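Local coordinates for protein alcohol dehydrogenase (Aeropyrum pernix, PDB 1H2B) that binds zinc and nicotinamide-adenine dinucleotide and probably catalyses the NAD(+)-dependent oxidation of alcohols, at residues Arg37-Phe42 with Phe140-His145. Numbering follows the deposited sequence.
Sequences RLEGRF and FMRTSH
R142 NH1 is gripped by two acceptors in the loop 37-42. The backbone carbonyl R37 O takes the straighter bond, 2.9 Å from R142 NH1 with an N-H...O angle of 167°; it lies in the guanidinium plane, and the donor comes in on a lone pair of the carbonyl. The second partner is the carboxylate of E39, whose OE2 forms a salt bridge with R142 NH1 at 3.0 Å. As a hydrogen bond this one is weak, bent to 120° at the hydrogen, and the carboxylate is steeply tilted to the guanidinium. A bend at chi2 swings CD of E39 back, and OE2 meets R142 NH1 from there.

The guanidinium illustrates how one flat cation can use its edge and its face at once. While R37 O sits at the edge, the ring of F42 lies against a face, nearly parallel at 9°, in an offset cation-pi stack with 4.0 Å from R142 CZ to the ring centroid. The closest touch is F42 CD1 to R142 CZ, 3.5 Å. On the ring's opposite face lies R41 CG, offset toward the rim, and T143 CA meets the ring edge in its plane.

In the GroES-like domain, this joins the loop leading into strand 44-52 to strand 140-143, which pairs antiparallel with that strand. A type II' turn from E39 to F42, closed by paired backbone bonds between these two residues, brings E39 and F42 together beside R142. Beyond the stack the backbones approach directly: F42 CA makes a CA-H...O contact of 3.3 Å with T143 O. A water donates to R41 O and accepts from S144 OG, which also bonds to R146 N. R41 NH1 forms a salt bridge with E127, and the R41 side chain lies about 6 Å from the zinc ion held by D109, C112 and C115.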
ATOM      1  N   ARG B  37      14.204 -40.466  -6.828  1.00 18.62           N
ATOM      2  CA  ARG B  37      14.630 -40.399  -8.236  1.00 16.43           C
ATOM      3  C   ARG B  37      14.899 -38.958  -8.620  1.00 18.69           C
ATOM      4  O   ARG B  37      13.987 -38.141  -8.625  1.00 19.56           O
ATOM      5  CB  ARG B  37      13.556 -40.925  -9.157  1.00 19.73           C
ATOM      6  CG  ARG B  37      13.334 -42.411  -8.964  1.00 22.50           C
ATOM      7  CD  ARG B  37      12.666 -43.087 -10.148  1.00 22.61           C
ATOM      8  NE  ARG B  37      11.358 -42.555 -10.494  1.00 26.28           N
ATOM      9  CZ  ARG B  37      10.211 -42.940  -9.944  1.00 21.97           C
ATOM     10  NH1 ARG B  37      10.172 -43.839  -8.964  1.00 21.80           N
ATOM     11  NH2 ARG B  37       9.074 -42.437 -10.389  1.00 27.61           N
ATOM     12  N   LEU B  38      16.141 -38.688  -9.010  1.00 19.42           N
ATOM     13  CA  LEU B  38      16.533 -37.390  -9.569  1.00 19.68           C
ATOM     14  C   LEU B  38      16.036 -37.308 -11.029  1.00 22.26           C
ATOM     15  O   LEU B  38      16.550 -38.016 -11.907  1.00 22.83           O
ATOM     16  CB  LEU B  38      18.059 -37.283  -9.489  1.00 20.70           C
ATOM     17  CG  LEU B  38      18.721 -35.940  -9.708  1.00 24.99           C
ATOM     18  CD1 LEU B  38      18.493 -35.103  -8.447  1.00 18.01           C
ATOM     19  CD2 LEU B  38      20.248 -36.157  -9.969  1.00 22.94           C
ATOM     20  N   GLU B  39      15.004 -36.520 -11.282  1.00 21.34           N
ATOM     21  CA  GLU B  39      14.366 -36.442 -12.605  1.00 22.39           C
ATOM     22  C   GLU B  39      13.496 -35.205 -12.733  1.00 26.32           C
ATOM     23  O   GLU B  39      12.872 -34.749 -11.749  1.00 25.78           O
ATOM     24  CB  GLU B  39      13.474 -37.676 -12.871  1.00 25.44           C
ATOM     25  CG  GLU B  39      12.329 -37.847 -11.866  1.00 23.56           C
ATOM     26  CD  GLU B  39      11.123 -36.912 -12.123  1.00 39.02           C
ATOM     27  OE1 GLU B  39      11.056 -36.287 -13.218  1.00 39.70           O
ATOM     28  OE2 GLU B  39      10.209 -36.812 -11.250  1.00 37.93           O
ATOM     29  N   GLY B  40      13.402 -34.690 -13.960  1.00 27.16           N
ATOM     30  CA  GLY B  40      12.509 -33.582 -14.239  1.00 28.17           C
ATOM     31  C   GLY B  40      12.733 -32.399 -13.328  1.00 25.94           C
ATOM     32  O   GLY B  40      13.867 -31.903 -13.181  1.00 26.34           O
ATOM     33  N   ARG B  41      11.646 -31.963 -12.685  1.00 23.86           N
ATOM     34  CA  ARG B  41      11.701 -30.795 -11.817  1.00 22.97           C
ATOM     35  C   ARG B  41      12.351 -31.132 -10.485  1.00 20.93           C
ATOM     36  O   ARG B  41      12.762 -30.225  -9.743  1.00 21.49           O
ATOM     37  CB  ARG B  41      10.309 -30.218 -11.562  1.00 25.44           C
ATOM     38  CG  ARG B  41       9.494 -31.081 -10.577  1.00 27.28           C
ATOM     39  CD  ARG B  41       8.002 -30.786 -10.530  1.00 39.11           C
ATOM     40  NE  ARG B  41       7.704 -29.353 -10.555  1.00 40.39           N
ATOM     41  CZ  ARG B  41       6.540 -28.816 -10.197  1.00 47.66           C
ATOM     42  NH1 ARG B  41       5.544 -29.582  -9.757  1.00 49.20           N
ATOM     43  NH2 ARG B  41       6.370 -27.505 -10.269  1.00 49.28           N
ATOM     44  N   PHE B  42      12.463 -32.434 -10.188  1.00 20.02           N
ATOM     45  CA  PHE B  42      13.166 -32.847  -8.988  1.00 19.30           C
ATOM     46  C   PHE B  42      14.634 -32.974  -9.274  1.00 18.90           C
ATOM     47  O   PHE B  42      15.165 -34.076  -9.469  1.00 22.11           O
ATOM     48  CB  PHE B  42      12.556 -34.147  -8.447  1.00 17.81           C
ATOM     49  CG  PHE B  42      11.131 -33.973  -8.048  1.00 18.86           C
ATOM     50  CD1 PHE B  42      10.113 -34.433  -8.881  1.00 21.72           C
ATOM     51  CD2 PHE B  42      10.812 -33.321  -6.857  1.00 19.89           C
ATOM     52  CE1 PHE B  42       8.755 -34.226  -8.501  1.00 23.76           C
ATOM     53  CE2 PHE B  42       9.487 -33.102  -6.485  1.00 21.54           C
ATOM     54  CZ  PHE B  42       8.454 -33.567  -7.325  1.00 24.88           C
ATOM     55  N   PHE B 140      16.791 -39.220   2.876  1.00 15.73           N
ATOM     56  CA  PHE B 140      16.978 -38.373   1.690  1.00 18.06           C
ATOM     57  C   PHE B 140      15.649 -37.910   1.176  1.00 16.57           C
ATOM     58  O   PHE B 140      14.611 -38.598   1.340  1.00 18.52           O
ATOM     59  CB  PHE B 140      17.685 -39.121   0.535  1.00 15.55           C
ATOM     60  CG  PHE B 140      19.083 -39.598   0.877  1.00 16.98           C
ATOM     61  CD1 PHE B 140      19.300 -40.915   1.310  1.00 22.43           C
ATOM     62  CD2 PHE B 140      20.146 -38.740   0.786  1.00 19.06           C
ATOM     63  CE1 PHE B 140      20.567 -41.347   1.641  1.00 26.79           C
ATOM     64  CE2 PHE B 140      21.442 -39.163   1.104  1.00 21.78           C
ATOM     65  CZ  PHE B 140      21.649 -40.474   1.528  1.00 23.13           C
ATOM     66  N   MET B 141      15.666 -36.771   0.492  1.00 17.53           N
ATOM     67  CA  MET B 141      14.439 -36.244  -0.096  1.00 15.15           C
ATOM     68  C   MET B 141      14.775 -35.476  -1.355  1.00 15.79           C
ATOM     69  O   MET B 141      15.734 -34.728  -1.377  1.00 15.87           O
ATOM     70  CB  MET B 141      13.750 -35.274   0.903  1.00 16.39           C
ATOM     71  CG  MET B 141      12.368 -34.879   0.427  1.00 18.11           C
ATOM     72  SD  MET B 141      11.688 -33.478   1.439  1.00 18.17           S
ATOM     73  CE  MET B 141      12.229 -32.112   0.347  1.00 19.55           C
ATOM     74  N   ARG B 142      13.984 -35.699  -2.403  1.00 15.09           N
ATOM     75  CA  ARG B 142      14.083 -34.912  -3.625  1.00 15.66           C
ATOM     76  C   ARG B 142      13.266 -33.624  -3.576  1.00 16.76           C
ATOM     77  O   ARG B 142      12.175 -33.547  -2.934  1.00 17.75           O
ATOM     78  CB  ARG B 142      13.783 -35.771  -4.861  1.00 16.25           C
ATOM     79  CG  ARG B 142      12.343 -36.230  -5.026  1.00 16.74           C
ATOM     80  CD  ARG B 142      12.136 -37.131  -6.234  1.00 17.49           C
ATOM     81  NE  ARG B 142      10.720 -37.270  -6.536  1.00 17.57           N
ATOM     82  CZ  ARG B 142      10.258 -37.688  -7.718  1.00 18.89           C
ATOM     83  NH1 ARG B 142      11.106 -38.053  -8.690  1.00 21.85           N
ATOM     84  NH2 ARG B 142       8.941 -37.788  -7.937  1.00 22.52           N
ATOM     85  N   THR B 143      13.801 -32.608  -4.260  1.00 14.74           N
ATOM     86  CA  THR B 143      13.140 -31.315  -4.313  1.00 15.78           C
ATOM     87  C   THR B 143      13.607 -30.586  -5.559  1.00 17.52           C
ATOM     88  O   THR B 143      14.343 -31.184  -6.346  1.00 17.51           O
ATOM     89  CB  THR B 143      13.401 -30.537  -2.992  1.00 17.56           C
ATOM     90  OG1 THR B 143      12.622 -29.343  -3.027  1.00 19.25           O
ATOM     91  CG2 THR B 143      14.854 -30.086  -2.858  1.00 18.71           C
ATOM     92  N   SER B 144      13.229 -29.306  -5.698  1.00 16.98           N
ATOM     93  CA  SER B 144      13.650 -28.465  -6.837  1.00 15.84           C
ATOM     94  C   SER B 144      14.714 -27.486  -6.361  1.00 15.48           C
ATOM     95  O   SER B 144      14.694 -26.994  -5.239  1.00 16.41           O
ATOM     96  CB  SER B 144      12.487 -27.664  -7.382  1.00 19.09           C
ATOM     97  OG  SER B 144      12.960 -26.645  -8.289  1.00 19.60           O
ATOM     98  N   HIS B 145      15.684 -27.175  -7.237  1.00 15.92           N
ATOM     99  CA  HIS B 145      16.679 -26.173  -6.888  1.00 16.34           C
ATOM    100  C   HIS B 145      15.997 -24.831  -6.580  1.00 14.99           C
ATOM    101  O   HIS B 145      16.557 -24.052  -5.799  1.00 16.68           O
ATOM    102  CB  HIS B 145      17.721 -25.979  -8.038  1.00 16.12           C
ATOM    103  CG  HIS B 145      17.179 -25.244  -9.215  1.00 18.85           C
ATOM    104  ND1 HIS B 145      16.537 -25.873 -10.256  1.00 22.45           N
ATOM    105  CD2 HIS B 145      17.152 -23.915  -9.507  1.00 21.03           C
ATOM    106  CE1 HIS B 145      16.128 -24.972 -11.135  1.00 26.82           C
ATOM    107  NE2 HIS B 145      16.501 -23.782 -10.711  1.00 23.04           N
TER
HETATM  108  O   HOH W   1      13.299 -27.735 -10.667  1.00 26.25           O